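Local coordinates for protein NAD-dependent aldehyde dehydrogenase (Sinorhizobium meliloti, PDB 3U4J) that probably oxidises aldehydes to carboxylic acids with NAD or NADP as electron acceptor, as a tetrameric member of the aldehyde dehydrogenase family, at residues 236-250 and 259-272. Numbering follows the deposited sequence.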
ATOM      1  N   ALA A 236     -16.749  28.283  -4.686  1.00 14.15           N
ATOM      2  CA  ALA A 236     -17.629  27.147  -4.937  1.00 14.81           C
ATOM      3  C   ALA A 236     -18.324  27.162  -6.314  1.00 16.16           C
ATOM      4  O   ALA A 236     -18.724  26.091  -6.832  1.00 15.66           O
ATOM      5  CB  ALA A 236     -18.627  26.998  -3.791  1.00 15.16           C
ATOM      6  N   GLU A 237     -18.461  28.343  -6.930  1.00 16.37           N
ATOM      7  CA  GLU A 237     -19.042  28.366  -8.291  1.00 18.08           C
ATOM      8  C   GLU A 237     -18.084  28.582  -9.472  1.00 17.64           C
ATOM      9  O   GLU A 237     -18.418  28.208 -10.592  1.00 17.88           O
ATOM     10  CB  GLU A 237     -20.324  29.225  -8.388  1.00 18.93           C
ATOM     11  CG  GLU A 237     -20.281  30.546  -7.665  1.00 23.33           C
ATOM     12  CD  GLU A 237     -21.645  31.281  -7.606  1.00 27.80           C
ATOM     13  OE1 GLU A 237     -22.584  30.807  -6.916  1.00 30.16           O
ATOM     14  OE2 GLU A 237     -21.744  32.361  -8.228  1.00 26.81           O
ATOM     15  N   ASP A 238     -16.885  29.122  -9.244  1.00 17.18           N
ATOM     16  CA  ASP A 238     -16.029  29.482 -10.374  1.00 18.20           C
ATOM     17  C   ASP A 238     -15.630  28.239 -11.199  1.00 17.88           C
ATOM     18  O   ASP A 238     -15.150  27.269 -10.636  1.00 18.61           O
ATOM     19  CB  ASP A 238     -14.778  30.237  -9.892  1.00 18.80           C
ATOM     20  CG  ASP A 238     -14.014  30.890 -11.029  1.00 19.61           C
ATOM     21  OD1 ASP A 238     -13.958  32.126 -11.036  1.00 25.43           O
ATOM     22  OD2 ASP A 238     -13.483  30.206 -11.923  1.00 19.92           O
ATOM     23  N   PRO A 239     -15.819  28.268 -12.530  1.00 17.73           N
ATOM     24  CA  PRO A 239     -15.447  27.128 -13.393  1.00 17.52           C
ATOM     25  C   PRO A 239     -13.959  26.761 -13.391  1.00 16.59           C
ATOM     26  O   PRO A 239     -13.617  25.642 -13.776  1.00 16.70           O
ATOM     27  CB  PRO A 239     -15.820  27.610 -14.803  1.00 18.06           C
ATOM     28  CG  PRO A 239     -16.842  28.662 -14.586  1.00 18.75           C
ATOM     29  CD  PRO A 239     -16.502  29.335 -13.292  1.00 17.95           C
ATOM     30  N   ASN A 240     -13.088  27.683 -12.995  1.00 15.30           N
ATOM     31  CA  ASN A 240     -11.664  27.398 -12.991  1.00 15.01           C
ATOM     32  C   ASN A 240     -11.173  26.828 -11.634  1.00 14.03           C
ATOM     33  O   ASN A 240      -9.993  26.587 -11.464  1.00 13.12           O
ATOM     34  CB  ASN A 240     -10.854  28.659 -13.338  1.00 14.98           C
ATOM     35  CG  ASN A 240     -10.942  29.044 -14.795  1.00 17.28           C
ATOM     36  OD1 ASN A 240     -10.992  28.203 -15.688  1.00 20.37           O
ATOM     37  ND2 ASN A 240     -10.936  30.341 -15.042  1.00 21.41           N
ATOM     38  N   VAL A 241     -12.083  26.646 -10.684  1.00 12.91           N
ATOM     39  CA  VAL A 241     -11.776  25.925  -9.439  1.00 12.07           C
ATOM     40  C   VAL A 241     -12.162  24.448  -9.602  1.00 12.00           C
ATOM     41  O   VAL A 241     -13.253  24.135 -10.107  1.00 11.87           O
ATOM     42  CB  VAL A 241     -12.502  26.550  -8.246  1.00 11.74           C
ATOM     43  CG1 VAL A 241     -12.207  25.730  -6.969  1.00 11.39           C
ATOM     44  CG2 VAL A 241     -12.070  28.015  -8.074  1.00 10.57           C
ATOM     45  N   ASP A 242     -11.258  23.546  -9.217  1.00 11.32           N
ATOM     46  CA  ASP A 242     -11.469  22.095  -9.365  1.00 12.02           C
ATOM     47  C   ASP A 242     -12.006  21.433  -8.092  1.00 11.58           C
ATOM     48  O   ASP A 242     -12.636  20.395  -8.149  1.00 12.45           O
ATOM     49  CB  ASP A 242     -10.171  21.427  -9.833  1.00 11.07           C
ATOM     50  CG  ASP A 242      -9.699  21.994 -11.181  1.00 15.32           C
ATOM     51  OD1 ASP A 242      -8.564  22.534 -11.264  1.00 13.12           O
ATOM     52  OD2 ASP A 242     -10.516  21.931 -12.137  1.00 13.03           O
HETATM   53  N   MSE A 243     -11.791  22.082  -6.961  1.00 11.01           N
HETATM   54  CA  MSE A 243     -12.133  21.534  -5.671  1.00 11.58           C
HETATM   55  C   MSE A 243     -12.231  22.620  -4.636  1.00 10.83           C
HETATM   56  O   MSE A 243     -11.447  23.567  -4.657  1.00 11.03           O
HETATM   57  CB  MSE A 243     -11.024  20.558  -5.228  1.00 11.00           C
HETATM   58  CG  MSE A 243     -11.292  19.956  -3.873  1.00 15.68           C
HETATM   59 SE   MSE A 243     -10.017  18.476  -3.557  1.00 27.59          SE
HETATM   60  CE  MSE A 243     -10.670  18.055  -1.729  1.00 17.68           C
ATOM     61  N   VAL A 244     -13.170  22.466  -3.710  1.00 10.53           N
ATOM     62  CA  VAL A 244     -13.237  23.320  -2.515  1.00 11.33           C
ATOM     63  C   VAL A 244     -13.007  22.469  -1.280  1.00 10.84           C
ATOM     64  O   VAL A 244     -13.658  21.422  -1.106  1.00 10.00           O
ATOM     65  CB  VAL A 244     -14.629  23.984  -2.349  1.00 11.82           C
ATOM     66  CG1 VAL A 244     -14.619  24.925  -1.168  1.00 13.29           C
ATOM     67  CG2 VAL A 244     -14.989  24.767  -3.616  1.00 14.24           C
ATOM     68  N   ALA A 245     -12.078  22.910  -0.444  1.00  9.64           N
ATOM     69  CA  ALA A 245     -11.768  22.242   0.815  1.00  9.40           C
ATOM     70  C   ALA A 245     -12.175  23.230   1.892  1.00  9.19           C
ATOM     71  O   ALA A 245     -11.497  24.236   2.085  1.00 10.28           O
ATOM     72  CB  ALA A 245     -10.278  21.961   0.907  1.00  9.41           C
ATOM     73  N   PHE A 246     -13.272  22.943   2.578  1.00  8.32           N
ATOM     74  CA  PHE A 246     -13.858  23.857   3.559  1.00  8.74           C
ATOM     75  C   PHE A 246     -13.758  23.263   4.953  1.00  9.07           C
ATOM     76  O   PHE A 246     -14.004  22.053   5.149  1.00  9.85           O
ATOM     77  CB  PHE A 246     -15.352  24.136   3.211  1.00  8.24           C
ATOM     78  CG  PHE A 246     -16.085  24.890   4.300  1.00 11.43           C
ATOM     79  CD1 PHE A 246     -16.037  26.297   4.355  1.00 11.28           C
ATOM     80  CD2 PHE A 246     -16.771  24.195   5.301  1.00 10.60           C
ATOM     81  CE1 PHE A 246     -16.701  27.015   5.387  1.00 11.97           C
ATOM     82  CE2 PHE A 246     -17.438  24.885   6.328  1.00 11.77           C
ATOM     83  CZ  PHE A 246     -17.398  26.307   6.369  1.00 10.40           C
ATOM     84  N   THR A 247     -13.424  24.104   5.922  1.00  9.60           N
ATOM     85  CA  THR A 247     -13.436  23.730   7.305  1.00  9.93           C
ATOM     86  C   THR A 247     -14.207  24.800   8.079  1.00 10.37           C
ATOM     87  O   THR A 247     -13.882  25.987   8.003  1.00  9.17           O
ATOM     88  CB  THR A 247     -11.981  23.583   7.857  1.00 10.11           C
ATOM     89  OG1 THR A 247     -11.245  22.650   7.025  1.00 10.93           O
ATOM     90  CG2 THR A 247     -12.012  23.104   9.338  1.00 10.19           C
ATOM     91  N   GLY A 248     -15.244  24.384   8.799  1.00 11.02           N
ATOM     92  CA  GLY A 248     -16.070  25.335   9.560  1.00 12.17           C
ATOM     93  C   GLY A 248     -17.368  24.683   9.989  1.00 13.48           C
ATOM     94  O   GLY A 248     -17.400  23.476  10.209  1.00 12.66           O
ATOM     95  N   SER A 249     -18.440  25.467  10.120  1.00 14.40           N
ATOM     96  CA  SER A 249     -19.682  24.919  10.653  1.00 15.63           C
ATOM     97  C   SER A 249     -20.398  24.079   9.605  1.00 16.04           C
ATOM     98  O   SER A 249     -20.318  24.352   8.400  1.00 15.89           O
ATOM     99  CB  SER A 249     -20.638  26.032  11.088  1.00 15.22           C
ATOM    100  OG  SER A 249     -21.038  26.744   9.949  1.00 15.09           O
ATOM    101  N   VAL A 250     -21.161  23.097  10.084  1.00 17.17           N
ATOM    102  CA  VAL A 250     -22.058  22.324   9.224  1.00 18.71           C
ATOM    103  C   VAL A 250     -22.958  23.231   8.374  1.00 18.51           C
ATOM    104  O   VAL A 250     -23.118  22.988   7.186  1.00 18.89           O
ATOM    105  CB  VAL A 250     -22.906  21.304  10.060  1.00 18.76           C
ATOM    106  CG1 VAL A 250     -23.895  20.553   9.181  1.00 19.90           C
ATOM    107  CG2 VAL A 250     -21.987  20.305  10.774  1.00 21.28           C
ATOM    108  N   ILE A 259     -23.766  24.313  -3.522  1.00 17.34           N
ATOM    109  CA  ILE A 259     -23.348  25.179  -4.643  1.00 17.29           C
ATOM    110  C   ILE A 259     -22.332  24.459  -5.517  1.00 15.96           C
ATOM    111  O   ILE A 259     -22.465  24.404  -6.749  1.00 14.97           O
ATOM    112  CB  ILE A 259     -22.746  26.506  -4.127  1.00 16.54           C
ATOM    113  CG1 ILE A 259     -23.848  27.361  -3.490  1.00 18.77           C
ATOM    114  CG2 ILE A 259     -22.010  27.234  -5.262  1.00 17.78           C
ATOM    115  CD1 ILE A 259     -23.336  28.465  -2.557  1.00 18.35           C
ATOM    116  N   ALA A 260     -21.323  23.875  -4.859  1.00 15.16           N
ATOM    117  CA  ALA A 260     -20.288  23.103  -5.559  1.00 14.56           C
ATOM    118  C   ALA A 260     -20.840  21.931  -6.326  1.00 13.84           C
ATOM    119  O   ALA A 260     -20.333  21.594  -7.402  1.00 14.30           O
ATOM    120  CB  ALA A 260     -19.164  22.624  -4.577  1.00 14.82           C
ATOM    121  N   ALA A 261     -21.870  21.285  -5.796  1.00 14.74           N
ATOM    122  CA  ALA A 261     -22.438  20.136  -6.515  1.00 15.04           C
ATOM    123  C   ALA A 261     -23.050  20.560  -7.865  1.00 15.88           C
ATOM    124  O   ALA A 261     -23.125  19.760  -8.803  1.00 15.10           O
ATOM    125  CB  ALA A 261     -23.447  19.427  -5.662  1.00 15.06           C
ATOM    126  N   ARG A 262     -23.458  21.827  -7.964  1.00 16.58           N
ATOM    127  CA  ARG A 262     -24.029  22.317  -9.239  1.00 18.16           C
ATOM    128  C   ARG A 262     -23.062  22.174 -10.387  1.00 18.43           C
ATOM    129  O   ARG A 262     -23.470  22.051 -11.531  1.00 19.35           O
ATOM    130  CB  ARG A 262     -24.503  23.764  -9.143  1.00 17.89           C
ATOM    131  CG  ARG A 262     -25.544  23.967  -8.122  1.00 18.82           C
ATOM    132  CD  ARG A 262     -25.934  25.429  -7.986  1.00 22.56           C
ATOM    133  NE  ARG A 262     -26.724  25.591  -6.770  1.00 24.06           N
ATOM    134  CZ  ARG A 262     -26.923  26.737  -6.126  1.00 27.72           C
ATOM    135  NH1 ARG A 262     -26.386  27.873  -6.557  1.00 28.94           N
ATOM    136  NH2 ARG A 262     -27.647  26.739  -5.022  1.00 30.25           N
ATOM    137  N   THR A 263     -21.770  22.150 -10.111  1.00 17.94           N
ATOM    138  CA  THR A 263     -20.853  22.003 -11.233  1.00 18.30           C
ATOM    139  C   THR A 263     -19.958  20.786 -11.129  1.00 17.45           C
ATOM    140  O   THR A 263     -18.917  20.731 -11.779  1.00 17.57           O
ATOM    141  CB  THR A 263     -20.038  23.306 -11.528  1.00 18.91           C
ATOM    142  OG1 THR A 263     -19.330  23.723 -10.351  1.00 20.25           O
ATOM    143  CG2 THR A 263     -20.992  24.454 -12.000  1.00 19.77           C
ATOM    144  N   VAL A 264     -20.386  19.785 -10.351  1.00 17.13           N
ATOM    145  CA  VAL A 264     -19.583  18.550 -10.147  1.00 17.24           C
ATOM    146  C   VAL A 264     -18.195  18.884  -9.558  1.00 17.07           C
ATOM    147  O   VAL A 264     -17.186  18.269  -9.887  1.00 17.30           O
ATOM    148  CB  VAL A 264     -19.425  17.686 -11.453  1.00 17.08           C
ATOM    149  CG1 VAL A 264     -19.123  16.226 -11.101  1.00 18.32           C
ATOM    150  CG2 VAL A 264     -20.667  17.733 -12.309  1.00 17.67           C
ATOM    151  N   LYS A 265     -18.149  19.878  -8.684  1.00 17.29           N
ATOM    152  CA  LYS A 265     -16.872  20.347  -8.158  1.00 17.22           C
ATOM    153  C   LYS A 265     -16.546  19.452  -6.974  1.00 17.05           C
ATOM    154  O   LYS A 265     -17.429  19.233  -6.161  1.00 17.99           O
ATOM    155  CB  LYS A 265     -17.041  21.809  -7.721  1.00 16.30           C
ATOM    156  CG  LYS A 265     -15.839  22.692  -8.013  1.00 17.85           C
ATOM    157  CD  LYS A 265     -16.045  24.132  -7.537  1.00 16.16           C
ATOM    158  CE  LYS A 265     -16.388  25.044  -8.693  1.00 17.26           C
ATOM    159  NZ  LYS A 265     -15.768  24.578  -9.950  1.00 19.05           N
ATOM    160  N   ARG A 266     -15.328  18.899  -6.879  1.00 17.20           N
ATOM    161  CA  ARG A 266     -14.994  18.058  -5.716  1.00 16.96           C
ATOM    162  C   ARG A 266     -15.043  18.898  -4.426  1.00 16.38           C
ATOM    163  O   ARG A 266     -14.735  20.077  -4.437  1.00 15.23           O
ATOM    164  CB  ARG A 266     -13.630  17.349  -5.840  1.00 17.57           C
ATOM    165  CG  ARG A 266     -13.459  16.239  -4.750  1.00 22.00           C
ATOM    166  CD  ARG A 266     -12.060  15.602  -4.667  1.00 26.92           C
ATOM    167  NE  ARG A 266     -11.707  14.866  -5.874  1.00 26.42           N
ATOM    168  CZ  ARG A 266     -10.533  14.267  -6.077  1.00 25.63           C
ATOM    169  NH1 ARG A 266      -9.572  14.320  -5.148  1.00 23.69           N
ATOM    170  NH2 ARG A 266     -10.321  13.613  -7.218  1.00 22.57           N
ATOM    171  N   VAL A 267     -15.445  18.282  -3.317  1.00 15.95           N
ATOM    172  CA  VAL A 267     -15.518  18.989  -2.044  1.00 15.50           C
ATOM    173  C   VAL A 267     -14.896  18.129  -0.936  1.00 14.45           C
ATOM    174  O   VAL A 267     -15.193  16.954  -0.844  1.00 15.29           O
ATOM    175  CB  VAL A 267     -16.980  19.310  -1.713  1.00 16.60           C
ATOM    176  CG1 VAL A 267     -17.082  20.033  -0.424  1.00 17.42           C
ATOM    177  CG2 VAL A 267     -17.616  20.181  -2.834  1.00 15.79           C
ATOM    178  N   GLY A 268     -14.013  18.700  -0.134  1.00 12.71           N
ATOM    179  CA  GLY A 268     -13.626  18.102   1.151  1.00 12.10           C
ATOM    180  C   GLY A 268     -14.230  18.982   2.251  1.00 11.32           C
ATOM    181  O   GLY A 268     -14.110  20.190   2.187  1.00 11.85           O
ATOM    182  N   LEU A 269     -14.899  18.380   3.229  1.00 10.43           N
ATOM    183  CA  LEU A 269     -15.516  19.124   4.326  1.00 10.00           C
ATOM    184  C   LEU A 269     -15.035  18.605   5.679  1.00 10.18           C
ATOM    185  O   LEU A 269     -14.943  17.383   5.909  1.00  9.28           O
ATOM    186  CB  LEU A 269     -17.050  19.023   4.253  1.00  9.99           C
ATOM    187  CG  LEU A 269     -17.765  19.540   2.983  1.00 10.22           C
ATOM    188  CD1 LEU A 269     -19.244  19.116   2.931  1.00  9.85           C
ATOM    189  CD2 LEU A 269     -17.690  21.051   2.905  1.00 10.80           C
ATOM    190  N   GLU A 270     -14.694  19.529   6.570  1.00 11.00           N
ATOM    191  CA  GLU A 270     -14.293  19.174   7.944  1.00 10.97           C
ATOM    192  C   GLU A 270     -15.105  20.084   8.818  1.00 10.99           C
ATOM    193  O   GLU A 270     -14.893  21.303   8.822  1.00 10.31           O
ATOM    194  CB  GLU A 270     -12.784  19.353   8.167  1.00 11.29           C
ATOM    195  CG  GLU A 270     -11.925  18.406   7.295  1.00 14.14           C
ATOM    196  CD  GLU A 270     -12.088  16.947   7.694  1.00 19.20           C
ATOM    197  OE1 GLU A 270     -12.252  16.694   8.907  1.00 20.27           O
ATOM    198  OE2 GLU A 270     -12.078  16.060   6.803  1.00 21.22           O
ATOM    199  N   LEU A 271     -16.094  19.501   9.492  1.00 10.82           N
ATOM    200  CA  LEU A 271     -17.182  20.269  10.082  1.00 11.83           C
ATOM    201  C   LEU A 271     -17.200  20.103  11.602  1.00 12.91           C
ATOM    202  O   LEU A 271     -16.238  19.594  12.173  1.00 12.11           O
ATOM    203  CB  LEU A 271     -18.523  19.904   9.404  1.00 11.98           C
ATOM    204  CG  LEU A 271     -18.507  19.951   7.850  1.00 10.50           C
ATOM    205  CD1 LEU A 271     -19.801  19.414   7.191  1.00 12.85           C
ATOM    206  CD2 LEU A 271     -18.164  21.382   7.332  1.00 10.36           C
ATOM    207  N   GLY A 272     -18.274  20.558  12.250  1.00 13.19           N
ATOM    208  CA  GLY A 272     -18.329  20.558  13.694  1.00 13.19           C
ATOM    209  C   GLY A 272     -18.643  19.172  14.232  1.00 13.61           C
ATOM    210  O   GLY A 272     -18.792  18.202  13.477  1.00 12.56           O
TER
HETATM  211  O   HOH W   1     -20.773  25.189  -8.689  1.00 15.59           O
HETATM  212  O   HOH W   2     -17.998  25.885 -11.383  1.00 24.72           O
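Lys-265 bends twice near its end, at chi3 (-102°) and chi4 (-30°), which brings NZ back over the turn Asp-238 to Val-241. There NZ donates to Val-241 O at 2.6 Å and to Asp-238 O at 2.8 Å. The second bond comes from above the carbonyl plane, while Val-241 N reaches the same oxygen from the opposite face. A water at 3.0 Å from NZ is its third partner, and that water also donates to Glu-237 O and Thr-263 OG1. Three bonds thus hold the buried ammonium group, and two of them satisfy carbonyls that follow helix 231-237. With an alanine at Lys-265 the ammonium group is gone; Val-241 O is then likely to lack a donor here, and the turn to be less firmly tied to segment 259-272. A second water joins Ala-236 O, Ile-259 O and Thr-263 OG1, tying together the ends of two helices.

Strands 243-247 and 266-270 run parallel. Their backbone ladder alternates from Val-244 N to Arg-266 O (2.9 Å) through to Gly-248 N to Glu-270 O (3.1 Å). Selenomethionine Met-243 is extended, and its SE touches Arg-266 CD at 3.7 Å, the two side chains crossing at a slant; its CE lies over Gly-268 N. On the face that carries Val-244 and Phe-246, chi1 of 171° sets the Phe-246 ring where Leu-271 CD2 meets its edge, in plane, at 3.7 Å from CE2. Leu-269 CD2 packs on Phe-246 CB.

The arrangement is a beta-alpha-beta unit in the Rossmann-type domain expected of this family. Helix 250-261 makes the crossover and packs on Phe-246 through Val-252 and Leu-256. Strand 153-168 pairs with the other edge of strand 243-247, and helix 60-75 touches the Asp-238 to Val-241 turn.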